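Local coordinates for protein chitinase (PDB 5GZT) that probably catalyses the random endo-hydrolysis of beta-1,4 linkages between N-acetylglucosamine units in chitin and chitodextrins, at residues D927-G930 against A931-G934; K838-K841 against Q842-P845; A635-I638 against Y639-Y643; V743-A746 against N747-D750; S877-A880 against F881-Y885. All blocks are in the same frame, centred on the assembly; numbering follows the deposited sequence.

Contact 1: residues D927-G930 against A931-G934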
loop_
_atom_site.group_PDB
_atom_site.type_symbol
_atom_site.label_atom_id
_atom_site.label_comp_id
_atom_site.label_asym_id
_atom_site.label_seq_id
_atom_site.Cartn_x
_atom_site.Cartn_y
_atom_site.Cartn_z
ATOM N N ASP B 927 15.038 -52.254 -17.728
ATOM C CA ASP B 927 13.885 -53.131 -18.114
ATOM C C ASP B 927 14.356 -54.438 -18.737
ATOM O O ASP B 927 13.790 -55.500 -18.480
ATOM C CB ASP B 927 12.936 -52.423 -19.081
ATOM C CG ASP B 927 12.198 -51.214 -18.411
ATOM O OD1 ASP B 927 12.298 -51.049 -17.190
ATOM O OD2 ASP B 927 11.566 -50.474 -19.151
ATOM N N VAL B 928 15.294 -54.332 -19.656
ATOM C CA VAL B 928 15.878 -55.536 -20.313
ATOM C C VAL B 928 16.468 -56.447 -19.258
ATOM O O VAL B 928 16.070 -57.625 -19.120
ATOM C CB VAL B 928 16.888 -55.133 -21.399
ATOM C CG1 VAL B 928 17.743 -56.305 -21.934
ATOM C CG2 VAL B 928 16.181 -54.508 -22.542
ATOM N N GLU B 929 17.273 -55.859 -18.376
ATOM C CA GLU B 929 17.924 -56.648 -17.330
ATOM C C GLU B 929 16.877 -57.342 -16.462
ATOM O O GLU B 929 17.052 -58.534 -16.098
ATOM C CB GLU B 929 18.937 -55.870 -16.476
ATOM C CG GLU B 929 20.160 -55.316 -17.185
ATOM C CD GLU B 929 20.879 -56.465 -17.921
ATOM O OE1 GLU B 929 21.244 -57.449 -17.245
ATOM O OE2 GLU B 929 20.890 -56.411 -19.177
ATOM N N GLY B 930 15.796 -56.643 -16.111
ATOM C CA GLY B 930 14.840 -57.223 -15.289
ATOM C C GLY B 930 14.115 -58.372 -15.931
ATOM O O GLY B 930 13.708 -59.307 -15.221
ATOM N N ALA B 931 13.820 -58.220 -17.223
ATOM C CA ALA B 931 13.092 -59.214 -17.944
ATOM C C ALA B 931 13.980 -60.467 -18.230
ATOM O O ALA B 931 13.434 -61.548 -18.506
ATOM C CB ALA B 931 12.580 -58.612 -19.277
ATOM N N LEU B 932 15.304 -60.298 -18.110
ATOM C CA LEU B 932 16.280 -61.423 -18.197
ATOM C C LEU B 932 16.531 -62.111 -16.908
ATOM O O LEU B 932 16.773 -63.319 -16.898
ATOM C CB LEU B 932 17.604 -60.916 -18.755
ATOM C CG LEU B 932 17.500 -60.398 -20.180
ATOM C CD1 LEU B 932 18.805 -59.719 -20.686
ATOM C CD2 LEU B 932 17.120 -61.506 -21.159
ATOM N N HIS B 933 16.511 -61.375 -15.807
ATOM C CA HIS B 933 16.917 -61.874 -14.493
ATOM C C HIS B 933 15.787 -62.253 -13.597
ATOM O O HIS B 933 15.973 -62.724 -12.487
ATOM C CB HIS B 933 17.819 -60.899 -13.817
ATOM C CG HIS B 933 19.214 -60.919 -14.361
ATOM N ND1 HIS B 933 19.561 -60.340 -15.554
ATOM C CD2 HIS B 933 20.322 -61.529 -13.917
ATOM C CE1 HIS B 933 20.836 -60.569 -15.809
ATOM N NE2 HIS B 933 21.309 -61.272 -14.814
ATOM N N GLY B 934 14.597 -62.161 -14.099
ATOM C CA GLY B 934 13.465 -62.491 -13.204
ATOM C C GLY B 934 13.285 -61.547 -12.029
ATOM O O GLY B 934 12.944 -61.989 -10.932
#
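The backbone runs through the last turns of helix 911-933, where Ala931, Leu932 and His933 each give their N-H to the carbonyl four residues earlier, that of Asp927, Val928 and Glu929 respectively. The carbonyl oxygen of Glu929 does double duty here. It takes the backbone N of His933 at 2.9 Å and, from the same residue, the ring atom ND1 at 3.1 Å. The side-chain bond lies close to the imidazole plane, with the oxygen at the ring edge, so the pair of bonds limits how far the ring can swivel. The rotamer makes this possible: with CG beside its own backbone N (chi1 -77°), the His933 ring folds back over the preceding turn. The Glu929 side chain, bent at CG, runs alongside the ring and points the same way. Its OE1 comes within 3.5 Å of His933 CE1, the carboxylate and ring planes being turned 50° apart. That oxygen has its stronger partner on the adjoining helix, NE2 of His883, whose ring also stacks on His933. On another side of the helix Val928 and Leu932 lie side by side, CG1 of Val928 touching CD1 of Leu932 at 3.8 Å. Leu932 CG also rests on the Val928 carbonyl oxygen at 3.3 Å. Asp927 turns instead to Arg923, one turn back, in a salt bridge. Gly934 then leaves the helical conformation with a positive phi of 65°. Such a glycine in left-handed conformation is a classic way to end an outer helix, here in the C-terminal family 18 barrel.

Contact 2: residues K838-K841 against Q842-P845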
loop_
_atom_site.group_PDB
_atom_site.type_symbol
_atom_site.label_atom_id
_atom_site.label_comp_id
_atom_site.label_asym_id
_atom_site.label_seq_id
_atom_site.Cartn_x
_atom_site.Cartn_y
_atom_site.Cartn_z
ATOM N N LYS B 838 26.023 -57.629 1.310
ATOM C CA LYS B 838 25.363 -58.854 1.028
ATOM C C LYS B 838 24.823 -59.587 2.258
ATOM O O LYS B 838 23.781 -60.256 2.143
ATOM C CB LYS B 838 26.263 -59.712 0.197
ATOM C CG LYS B 838 25.655 -61.047 -0.101
ATOM C CD LYS B 838 26.458 -61.730 -1.164
ATOM C CE LYS B 838 26.013 -63.175 -1.316
ATOM N NZ LYS B 838 26.746 -63.763 -2.460
ATOM N N THR B 839 25.442 -59.374 3.442
ATOM C CA THR B 839 25.028 -60.002 4.674
ATOM C C THR B 839 23.875 -59.226 5.224
ATOM O O THR B 839 22.974 -59.804 5.811
ATOM C CB THR B 839 26.124 -60.082 5.805
ATOM O OG1 THR B 839 26.390 -58.764 6.405
ATOM C CG2 THR B 839 27.361 -60.794 5.306
ATOM N N LEU B 840 23.902 -57.917 5.063
ATOM C CA LEU B 840 22.714 -57.150 5.302
ATOM C C LEU B 840 21.562 -57.749 4.548
ATOM O O LEU B 840 20.479 -57.891 5.109
ATOM C CB LEU B 840 22.893 -55.714 4.901
ATOM C CG LEU B 840 23.251 -54.722 5.954
ATOM C CD1 LEU B 840 24.155 -55.238 7.065
ATOM C CD2 LEU B 840 23.844 -53.512 5.277
ATOM N N LYS B 841 21.785 -58.075 3.273
ATOM C CA LYS B 841 20.648 -58.456 2.425
ATOM C C LYS B 841 20.053 -59.780 2.869
ATOM O O LYS B 841 18.993 -60.147 2.373
ATOM C CB LYS B 841 21.004 -58.429 0.918
ATOM C CG LYS B 841 20.999 -57.025 0.299
ATOM C CD LYS B 841 21.679 -56.899 -1.080
ATOM C CE LYS B 841 20.948 -57.562 -2.244
ATOM N NZ LYS B 841 19.450 -57.561 -2.072
ATOM N N GLN B 842 20.699 -60.477 3.825
ATOM C CA GLN B 842 20.159 -61.713 4.438
ATOM C C GLN B 842 19.260 -61.446 5.628
ATOM O O GLN B 842 18.155 -61.929 5.655
ATOM C CB GLN B 842 21.261 -62.692 4.779
ATOM C CG GLN B 842 21.903 -63.270 3.520
ATOM C CD GLN B 842 23.308 -63.817 3.756
ATOM O OE1 GLN B 842 23.637 -64.297 4.854
ATOM N NE2 GLN B 842 24.150 -63.747 2.720
ATOM N N GLN B 843 19.683 -60.676 6.596
ATOM C CA GLN B 843 18.753 -60.247 7.673
ATOM C C GLN B 843 17.759 -59.093 7.401
ATOM O O GLN B 843 17.074 -58.604 8.345
ATOM C CB GLN B 843 19.547 -59.817 8.886
ATOM C CG GLN B 843 20.245 -58.459 8.778
ATOM C CD GLN B 843 21.690 -58.508 9.309
ATOM O OE1 GLN B 843 22.251 -57.504 9.686
ATOM N NE2 GLN B 843 22.299 -59.681 9.283
ATOM N N ASN B 844 17.706 -58.606 6.167
ATOM C CA ASN B 844 16.474 -58.019 5.749
ATOM C C ASN B 844 16.353 -58.405 4.299
ATOM O O ASN B 844 16.954 -57.742 3.456
ATOM C CB ASN B 844 16.503 -56.515 5.999
ATOM C CG ASN B 844 15.198 -55.775 5.577
ATOM O OD1 ASN B 844 14.177 -56.385 5.166
ATOM N ND2 ASN B 844 15.255 -54.423 5.671
ATOM N N PRO B 845 15.684 -59.537 3.997
ATOM C CA PRO B 845 15.603 -59.947 2.602
ATOM C C PRO B 845 14.830 -59.001 1.673
ATOM O O PRO B 845 14.902 -59.180 0.469
ATOM C CB PRO B 845 14.875 -61.296 2.686
ATOM C CG PRO B 845 15.208 -61.790 4.060
ATOM C CD PRO B 845 15.039 -60.542 4.869
HETATM O O HOH W 1 17.711 -58.016 0.525
#
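The carbonyl oxygen of Thr839 is gripped by two successive backbone N-H groups, a sign that helix 830-843 is losing its regular winding as it ends and the chain heads for barrel strand 848-854. The firmer bond comes from Gln842 N at 3.1 Å, a three-residue step in which the donor sits well above the carbonyl plane. The second, from Gln843 N, is weak at 3.5 Å, although it keeps the normal four-residue spacing. One residue further on, Asn844 N bonds to Leu840 O at 3.1 Å and meets it nearly head-on, with a C=O...N angle of 171°. The side chain of Gln843 takes an unusual course. Its CG is wedged between its own N and carbonyl carbon (chi1 75°), and a bend at the next torsion folds the amide back along the helix. There OE1 lies 4.0 Å from Leu840 CD1. Leu840 itself is buried, against Val783, Ala785 and Leu847. The amide of Asn844 reaches outside the turn: ND2 bonds to Ala785 O and OD1 to Ser846 OG, which pins the departing chain. Lys841 curls at its far end to form a salt bridge through NZ with Asp888. The same NZ donates to a water at 3.2 Å, and this water is within hydrogen-bonding distance of Asn844 O at 3.0 Å, thereby linking the last turn to the loop. Pro845, which has no N-H to offer, approaches the helix end through carbon: its CA directs a C-H at Lys841 O, with CA and O 3.4 Å apart and an angle of 156° at the hydrogen.

Contact 3: residues A635-I638 against Y639-Y643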
loop_
_atom_site.group_PDB
_atom_site.type_symbol
_atom_site.label_atom_id
_atom_site.label_comp_id
_atom_site.label_asym_id
_atom_site.label_seq_id
_atom_site.Cartn_x
_atom_site.Cartn_y
_atom_site.Cartn_z
ATOM N N ALA B 635 -2.431 -10.148 2.889
ATOM C CA ALA B 635 -1.373 -9.349 2.267
ATOM C C ALA B 635 -0.927 -9.926 0.948
ATOM O O ALA B 635 -0.867 -9.183 -0.016
ATOM C CB ALA B 635 -0.196 -9.184 3.204
ATOM N N ASN B 636 -0.696 -11.242 0.853
ATOM C CA ASN B 636 -0.227 -11.802 -0.408
ATOM C C ASN B 636 -1.256 -11.727 -1.517
ATOM O O ASN B 636 -0.904 -11.565 -2.733
ATOM C CB ASN B 636 0.162 -13.282 -0.255
ATOM C CG ASN B 636 1.364 -13.483 0.625
ATOM O OD1 ASN B 636 2.115 -12.547 0.930
ATOM N ND2 ASN B 636 1.496 -14.712 1.126
ATOM N N THR B 637 -2.526 -11.913 -1.140
ATOM C CA THR B 637 -3.614 -11.869 -2.104
ATOM C C THR B 637 -3.737 -10.483 -2.714
ATOM O O THR B 637 -3.940 -10.283 -3.983
ATOM C CB THR B 637 -4.991 -12.236 -1.426
ATOM O OG1 THR B 637 -4.966 -13.562 -0.874
ATOM C CG2 THR B 637 -6.073 -12.137 -2.413
ATOM N N ILE B 638 -3.653 -9.517 -1.818
ATOM C CA ILE B 638 -3.722 -8.112 -2.224
ATOM C C ILE B 638 -2.623 -7.728 -3.229
ATOM O O ILE B 638 -2.930 -7.208 -4.342
ATOM C CB ILE B 638 -3.793 -7.199 -1.012
ATOM C CG1 ILE B 638 -5.145 -7.394 -0.325
ATOM C CG2 ILE B 638 -3.748 -5.700 -1.387
ATOM C CD1 ILE B 638 -5.290 -6.779 1.055
ATOM N N TYR B 639 -1.366 -8.021 -2.896
ATOM C CA TYR B 639 -0.271 -7.872 -3.808
ATOM C C TYR B 639 -0.479 -8.624 -5.117
ATOM O O TYR B 639 -0.277 -8.008 -6.206
ATOM C CB TYR B 639 1.081 -8.296 -3.156
ATOM C CG TYR B 639 2.244 -7.984 -4.062
ATOM C CD1 TYR B 639 2.796 -6.727 -4.118
ATOM C CD2 TYR B 639 2.779 -8.969 -4.878
ATOM C CE1 TYR B 639 3.843 -6.460 -5.001
ATOM C CE2 TYR B 639 3.816 -8.724 -5.733
ATOM C CZ TYR B 639 4.325 -7.470 -5.816
ATOM O OH TYR B 639 5.349 -7.251 -6.716
ATOM N N SER B 640 -0.871 -9.899 -5.074
ATOM C CA SER B 640 -1.031 -10.661 -6.330
ATOM C C SER B 640 -2.031 -10.026 -7.269
ATOM O O SER B 640 -1.884 -10.098 -8.484
ATOM C CB SER B 640 -1.499 -12.107 -6.118
ATOM O OG SER B 640 -0.497 -12.776 -5.471
ATOM N N ARG B 641 -3.094 -9.512 -6.689
ATOM C CA ARG B 641 -4.191 -8.951 -7.481
ATOM C C ARG B 641 -3.829 -7.650 -8.098
ATOM O O ARG B 641 -4.110 -7.435 -9.279
ATOM C CB ARG B 641 -5.404 -8.777 -6.617
ATOM C CG ARG B 641 -6.056 -10.105 -6.396
ATOM C CD ARG B 641 -7.028 -10.298 -7.570
ATOM N NE ARG B 641 -7.437 -11.679 -7.662
ATOM C CZ ARG B 641 -8.232 -12.154 -8.596
ATOM N NH1 ARG B 641 -8.767 -11.344 -9.504
ATOM N NH2 ARG B 641 -8.497 -13.445 -8.601
ATOM N N LEU B 642 -3.178 -6.776 -7.342
ATOM C CA LEU B 642 -2.839 -5.492 -7.886
ATOM C C LEU B 642 -1.652 -5.518 -8.760
ATOM O O LEU B 642 -1.493 -4.607 -9.522
ATOM C CB LEU B 642 -2.593 -4.436 -6.823
ATOM C CG LEU B 642 -3.796 -3.877 -6.099
ATOM C CD1 LEU B 642 -3.269 -2.782 -5.196
ATOM C CD2 LEU B 642 -4.879 -3.320 -6.997
ATOM N N TYR B 643 -0.807 -6.534 -8.650
ATOM C CA TYR B 643 0.342 -6.649 -9.491
ATOM C C TYR B 643 0.214 -7.729 -10.585
ATOM O O TYR B 643 1.220 -8.086 -11.202
ATOM C CB TYR B 643 1.618 -6.750 -8.596
ATOM C CG TYR B 643 1.895 -5.387 -8.017
ATOM C CD1 TYR B 643 1.207 -4.928 -6.928
ATOM C CD2 TYR B 643 2.786 -4.505 -8.647
ATOM C CE1 TYR B 643 1.389 -3.655 -6.438
ATOM C CE2 TYR B 643 3.002 -3.192 -8.175
ATOM C CZ TYR B 643 2.348 -2.757 -7.061
ATOM O OH TYR B 643 2.510 -1.443 -6.628
#
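Ser640 keeps its hydroxyl close to the main chain of Asn636, one turn earlier in helix 633-642. With OG placed beside its own backbone N (chi1 -66°), it comes 3.0 Å from Asn636 O, the oxygen that already accepts Ser640 N at 2.9 Å. The hydroxyl has another acceptor within reach, so that bond remains unsettled. Arg641 starts out the same way, CG beside its N. That CG packs on the carbonyl oxygen of Thr637 at 3.2 Å, and the bend at the following torsion (chi2 -88°) carries the rest of the chain off the helix. Beyond that bend the arginine is extended, and NH1 forms a salt bridge with Glu610 of helix 602-614. Thr637 stays local, its hydroxyl bonded to Glu633 O. The two tyrosines, four residues apart, pack against each other off-centre. Tyr639, its ring swung out opposite its own N, presents one face to Tyr643 CB, 4.0 Å above the plane. Its CE1 in turn lies 3.6 Å over the ring plane of Tyr643, near the rim. Tyr643 is the first residue to leave helical geometry, and its phenol oxygen bonds to Gly277 O. On the buried side Ile638 and Leu642 keep a carbon branch beside the backbone N and reach inward, Ile638 to Phe620 and Tyr622 and Leu642 to Phe620 and Ile279. The regular bonds beneath, such as Leu642 N to Ile638 O at 3.0 Å, hold these groups in register. One apolar face laid on parallel strands, here 619-623 and 264-284, is how an outer helix of a TIM barrel, the fold of family 18 glycoside hydrolases, sits on its strands.

Contact 4: residues V743-A746 against N747-D750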
loop_
_atom_site.group_PDB
_atom_site.type_symbol
_atom_site.label_atom_id
_atom_site.label_comp_id
_atom_site.label_asym_id
_atom_site.label_seq_id
_atom_site.Cartn_x
_atom_site.Cartn_y
_atom_site.Cartn_z
ATOM N N VAL B 743 -14.419 -21.738 -7.642
ATOM C CA VAL B 743 -14.053 -20.602 -6.783
ATOM C C VAL B 743 -15.043 -19.435 -6.976
ATOM O O VAL B 743 -15.791 -19.390 -7.930
ATOM C CB VAL B 743 -12.626 -20.104 -7.032
ATOM C CG1 VAL B 743 -11.634 -21.254 -6.718
ATOM C CG2 VAL B 743 -12.417 -19.624 -8.477
ATOM N N LEU B 744 -14.949 -18.502 -6.058
ATOM C CA LEU B 744 -15.791 -17.352 -5.911
ATOM C C LEU B 744 -15.299 -16.238 -6.816
ATOM O O LEU B 744 -16.074 -15.432 -7.229
ATOM C CB LEU B 744 -15.723 -16.876 -4.406
ATOM C CG LEU B 744 -16.512 -17.770 -3.437
ATOM C CD1 LEU B 744 -16.362 -17.341 -1.964
ATOM C CD2 LEU B 744 -17.961 -17.836 -3.763
ATOM N N GLU B 745 -14.003 -16.145 -7.014
ATOM C CA GLU B 745 -13.431 -15.144 -7.844
ATOM C C GLU B 745 -13.901 -15.363 -9.271
ATOM O O GLU B 745 -14.143 -16.491 -9.701
ATOM C CB GLU B 745 -11.895 -15.225 -7.818
ATOM C CG GLU B 745 -11.250 -14.811 -6.489
ATOM C CD GLU B 745 -11.218 -15.935 -5.415
ATOM O OE1 GLU B 745 -11.797 -17.003 -5.655
ATOM O OE2 GLU B 745 -10.618 -15.766 -4.345
ATOM N N ALA B 746 -13.968 -14.316 -10.022
ATOM C CA ALA B 746 -14.655 -14.308 -11.344
ATOM C C ALA B 746 -13.867 -14.912 -12.492
ATOM O O ALA B 746 -14.427 -15.673 -13.265
ATOM C CB ALA B 746 -15.041 -12.860 -11.720
ATOM N N ASN B 747 -12.621 -14.571 -12.705
ATOM C CA ASN B 747 -12.092 -15.050 -14.032
ATOM C C ASN B 747 -10.796 -15.859 -13.897
ATOM O O ASN B 747 -9.889 -15.733 -14.695
ATOM C CB ASN B 747 -11.861 -13.846 -14.997
ATOM C CG ASN B 747 -13.148 -13.081 -15.313
ATOM O OD1 ASN B 747 -14.061 -13.578 -16.014
ATOM N ND2 ASN B 747 -13.234 -11.866 -14.779
ATOM N N MET B 748 -10.748 -16.733 -12.904
ATOM C CA MET B 748 -9.583 -17.599 -12.748
ATOM C C MET B 748 -9.600 -18.779 -13.703
ATOM O O MET B 748 -10.609 -19.099 -14.299
ATOM C CB MET B 748 -9.535 -18.066 -11.349
ATOM C CG MET B 748 -9.480 -16.902 -10.406
ATOM S SD MET B 748 -9.117 -17.252 -8.670
ATOM C CE MET B 748 -7.343 -17.709 -8.741
ATOM N N THR B 749 -8.451 -19.399 -13.907
ATOM C CA THR B 749 -8.368 -20.587 -14.714
ATOM C C THR B 749 -8.066 -21.811 -13.831
ATOM O O THR B 749 -7.697 -21.675 -12.693
ATOM C CB THR B 749 -7.282 -20.440 -15.749
ATOM O OG1 THR B 749 -6.082 -20.069 -15.088
ATOM C CG2 THR B 749 -7.692 -19.338 -16.761
ATOM N N ASP B 750 -8.291 -22.984 -14.382
ATOM C CA ASP B 750 -8.117 -24.269 -13.654
ATOM C C ASP B 750 -6.765 -24.364 -12.983
ATOM O O ASP B 750 -5.805 -23.837 -13.464
ATOM C CB ASP B 750 -8.238 -25.431 -14.627
ATOM C CG ASP B 750 -9.606 -25.550 -15.242
ATOM O OD1 ASP B 750 -10.536 -24.819 -14.898
ATOM O OD2 ASP B 750 -9.742 -26.408 -16.093
HETATM O O HOH W 2 -13.233 -18.256 -11.609
#
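Two bends bring Glu745 and Met748 together: the glutamate turns back at chi2 (83°), while the methionine runs out extended and kinks only at chi3 (71°). They belong to the loop between strands 732-738 and 754-759 of the chitinase W immunoglobulin-like domain, where the chain reverses through Ala746 and Asn747. The Met748 sulfur is the hub of the packing. SD lies 3.5 Å from Glu745 CB, and the glutamate chain wraps past it, CG following at 3.9 Å. Val743 adds CG2, 4.1 Å from the same sulfur, its side chain crossing the methionine at about a right angle. All three residues are buried, so the turn is stuffed from within by its own side chains. The carboxylate of Glu745 is not left to the apolar surroundings: OE2 bonds to Thr682 OG1. Arg641 of helix 633-642 packs on both Glu745 and Met748, and Glu745 also touches Ala603 and Ala606 of helix 602-614. The loop is thus pressed against the first catalytic barrel, an arrangement that seats the immunoglobulin-like domain on its neighbour. At the outer bend Asn747 bows toward Ala746, ND2 coming 3.7 Å from Ala746 CB. This is an open reverse turn: Glu745 O and Met748 N, which would pair directly in a tight turn, stand 4.7 Å apart. A water bridges the gap in their place. It accepts from Met748 N at 3.2 Å and is within 2.8 Å of Glu745 O, to which it can donate.

Contact 5: residues S877-A880 against F881-Y885. With PO4 (phosphate ion), chain D.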
loop_
_atom_site.group_PDB
_atom_site.type_symbol
_atom_site.label_atom_id
_atom_site.label_comp_id
_atom_site.label_asym_id
_atom_site.label_seq_id
_atom_site.Cartn_x
_atom_site.Cartn_y
_atom_site.Cartn_z
ATOM N N SER B 877 28.158 -50.554 -19.087
ATOM C CA SER B 877 29.144 -50.712 -18.003
ATOM C C SER B 877 28.552 -50.601 -16.571
ATOM O O SER B 877 28.947 -51.334 -15.647
ATOM C CB SER B 877 30.252 -49.696 -18.228
ATOM O OG SER B 877 31.217 -49.849 -17.259
ATOM N N ALA B 878 27.607 -49.668 -16.375
ATOM C CA ALA B 878 26.941 -49.516 -15.074
ATOM C C ALA B 878 26.169 -50.764 -14.704
ATOM O O ALA B 878 26.209 -51.253 -13.600
ATOM C CB ALA B 878 25.964 -48.349 -15.198
ATOM N N ILE B 879 25.560 -51.366 -15.715
ATOM C CA ILE B 879 24.828 -52.616 -15.495
ATOM C C ILE B 879 25.753 -53.772 -15.176
ATOM O O ILE B 879 25.433 -54.633 -14.334
ATOM C CB ILE B 879 23.888 -52.860 -16.720
ATOM C CG1 ILE B 879 22.638 -52.032 -16.471
ATOM C CG2 ILE B 879 23.639 -54.337 -17.002
ATOM C CD1 ILE B 879 21.881 -51.769 -17.687
ATOM N N ALA B 880 26.887 -53.841 -15.854
ATOM C CA ALA B 880 27.834 -54.938 -15.524
ATOM C C ALA B 880 28.308 -54.789 -14.066
ATOM O O ALA B 880 28.404 -55.779 -13.307
ATOM C CB ALA B 880 29.058 -54.987 -16.519
ATOM N N PHE B 881 28.557 -53.541 -13.647
ATOM C CA PHE B 881 29.003 -53.289 -12.279
ATOM C C PHE B 881 27.886 -53.723 -11.264
ATOM O O PHE B 881 28.135 -54.337 -10.252
ATOM C CB PHE B 881 29.361 -51.808 -12.165
ATOM C CG PHE B 881 30.068 -51.433 -10.881
ATOM C CD1 PHE B 881 29.346 -51.226 -9.717
ATOM C CD2 PHE B 881 31.462 -51.248 -10.859
ATOM C CE1 PHE B 881 29.965 -50.899 -8.570
ATOM C CE2 PHE B 881 32.100 -50.877 -9.701
ATOM C CZ PHE B 881 31.342 -50.675 -8.553
ATOM N N MET B 882 26.666 -53.375 -11.596
ATOM C CA MET B 882 25.495 -53.697 -10.797
ATOM C C MET B 882 25.409 -55.196 -10.525
ATOM O O MET B 882 25.356 -55.640 -9.355
ATOM C CB MET B 882 24.233 -53.105 -11.443
ATOM C CG MET B 882 22.918 -53.351 -10.636
ATOM S SD MET B 882 21.463 -52.978 -11.675
ATOM C CE MET B 882 21.417 -54.463 -12.602
ATOM N N HIS B 883 25.414 -55.964 -11.572
ATOM C CA HIS B 883 25.386 -57.418 -11.435
ATOM C C HIS B 883 26.623 -58.004 -10.759
ATOM O O HIS B 883 26.511 -58.897 -9.944
ATOM C CB HIS B 883 25.272 -58.104 -12.828
ATOM C CG HIS B 883 23.939 -57.928 -13.478
ATOM N ND1 HIS B 883 22.788 -58.345 -12.856
ATOM C CD2 HIS B 883 23.574 -57.529 -14.733
ATOM C CE1 HIS B 883 21.763 -58.138 -13.662
ATOM N NE2 HIS B 883 22.202 -57.594 -14.778
ATOM N N GLN B 884 27.787 -57.529 -11.148
ATOM C CA GLN B 884 29.004 -58.102 -10.613
ATOM C C GLN B 884 29.038 -58.005 -9.064
ATOM O O GLN B 884 29.333 -58.976 -8.403
ATOM C CB GLN B 884 30.196 -57.290 -11.120
ATOM C CG GLN B 884 31.466 -57.844 -10.517
ATOM C CD GLN B 884 32.757 -57.388 -11.221
ATOM O OE1 GLN B 884 32.784 -56.433 -12.026
ATOM N NE2 GLN B 884 33.851 -58.098 -10.903
ATOM N N TYR B 885 28.618 -56.866 -8.504
ATOM C CA TYR B 885 28.644 -56.678 -7.050
ATOM C C TYR B 885 27.327 -56.851 -6.322
ATOM O O TYR B 885 27.205 -56.520 -5.134
ATOM C CB TYR B 885 29.328 -55.334 -6.768
ATOM C CG TYR B 885 30.735 -55.337 -7.381
ATOM C CD1 TYR B 885 31.723 -56.270 -6.952
ATOM C CD2 TYR B 885 31.074 -54.465 -8.382
ATOM C CE1 TYR B 885 33.012 -56.263 -7.505
ATOM C CE2 TYR B 885 32.312 -54.452 -8.953
ATOM C CZ TYR B 885 33.294 -55.329 -8.497
ATOM O OH TYR B 885 34.541 -55.231 -9.118
HETATM P P PO4 D . 22.000 -58.939 -9.363
HETATM O O1 PO4 D . 22.580 -57.525 -9.526
HETATM O O2 PO4 D . 22.549 -59.600 -10.566
HETATM O O3 PO4 D . 22.485 -59.449 -8.092
HETATM O O4 PO4 D . 20.460 -58.931 -9.460
#
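A phosphate-binding corner sits at the C-terminal end of helix 868-884, and Ile879 backs the histidine that lines it, His883. In His883, chi1 (-71°) sets the ring beside the backbone N and chi2 (-58°) turns its ND1 edge to the phosphate. From there ND1 donates to phosphate O2 at 2.6 Å, short and almost straight at 171°. The oxygen lies at the ring edge in the imidazole plane, the natural direction of the N-H. Lys935 and Tyr937 also bond the ion, which probably came from the crystallisation liquor. The other ring nitrogen, NE2, bonds to Glu929 of helix 911-933; phosphate and carboxylate together may well favour the protonated imidazole. Ile879 runs alongside, pointing the same way, and its CG2 rests 3.9 Å from His883 CD2. The helix fixes the root of the histidine too, through a backbone bond from His883 N to Ile879 O at 3.1 Å. Met882, kinked near its end, brings CE over one face of the imidazole, 3.8 Å above the plane. A second cluster forms on a different side of the helix. Phe881, its ring opposite its own backbone N, receives the edge of Tyr885: CD2 stands 3.6 Å above the centre of the Phe881 ring. Tyr885 in turn has Gln884 CG over the centre of one of its faces, at 3.6 Å. Between these clusters Ala878 packs on Ile853 of strand 848-854 and on Phe922 of helix 911-933. Apolar side chains laid on the strands, with polar ones turned outward, suit an outer helix of the family 18 (beta/alpha)8 barrel.

In the fold
Along the chain the order is contact 3, contact 4, contact 2, contact 5 and contact 1, and they gather in two places. Contacts 3 and 4, with centres about 15 Å apart, join helix 633-642 of the first barrel to the loop 743-750 of the immunoglobulin-like domain, touching through Arg641. Contacts 1, 2 and 5 lie on helices 911-933, 830-843 and 868-884 of the second family 18 barrel. Contacts 1 and 5 touch, their centres about 13 Å apart, whereas contact 2 approaches contact 5 to about 6 Å between nearest atoms. Between centres, the contacts of one group lie about 49 to 56 Å from those of the other, as befits a chain that links two catalytic barrels through a separate domain.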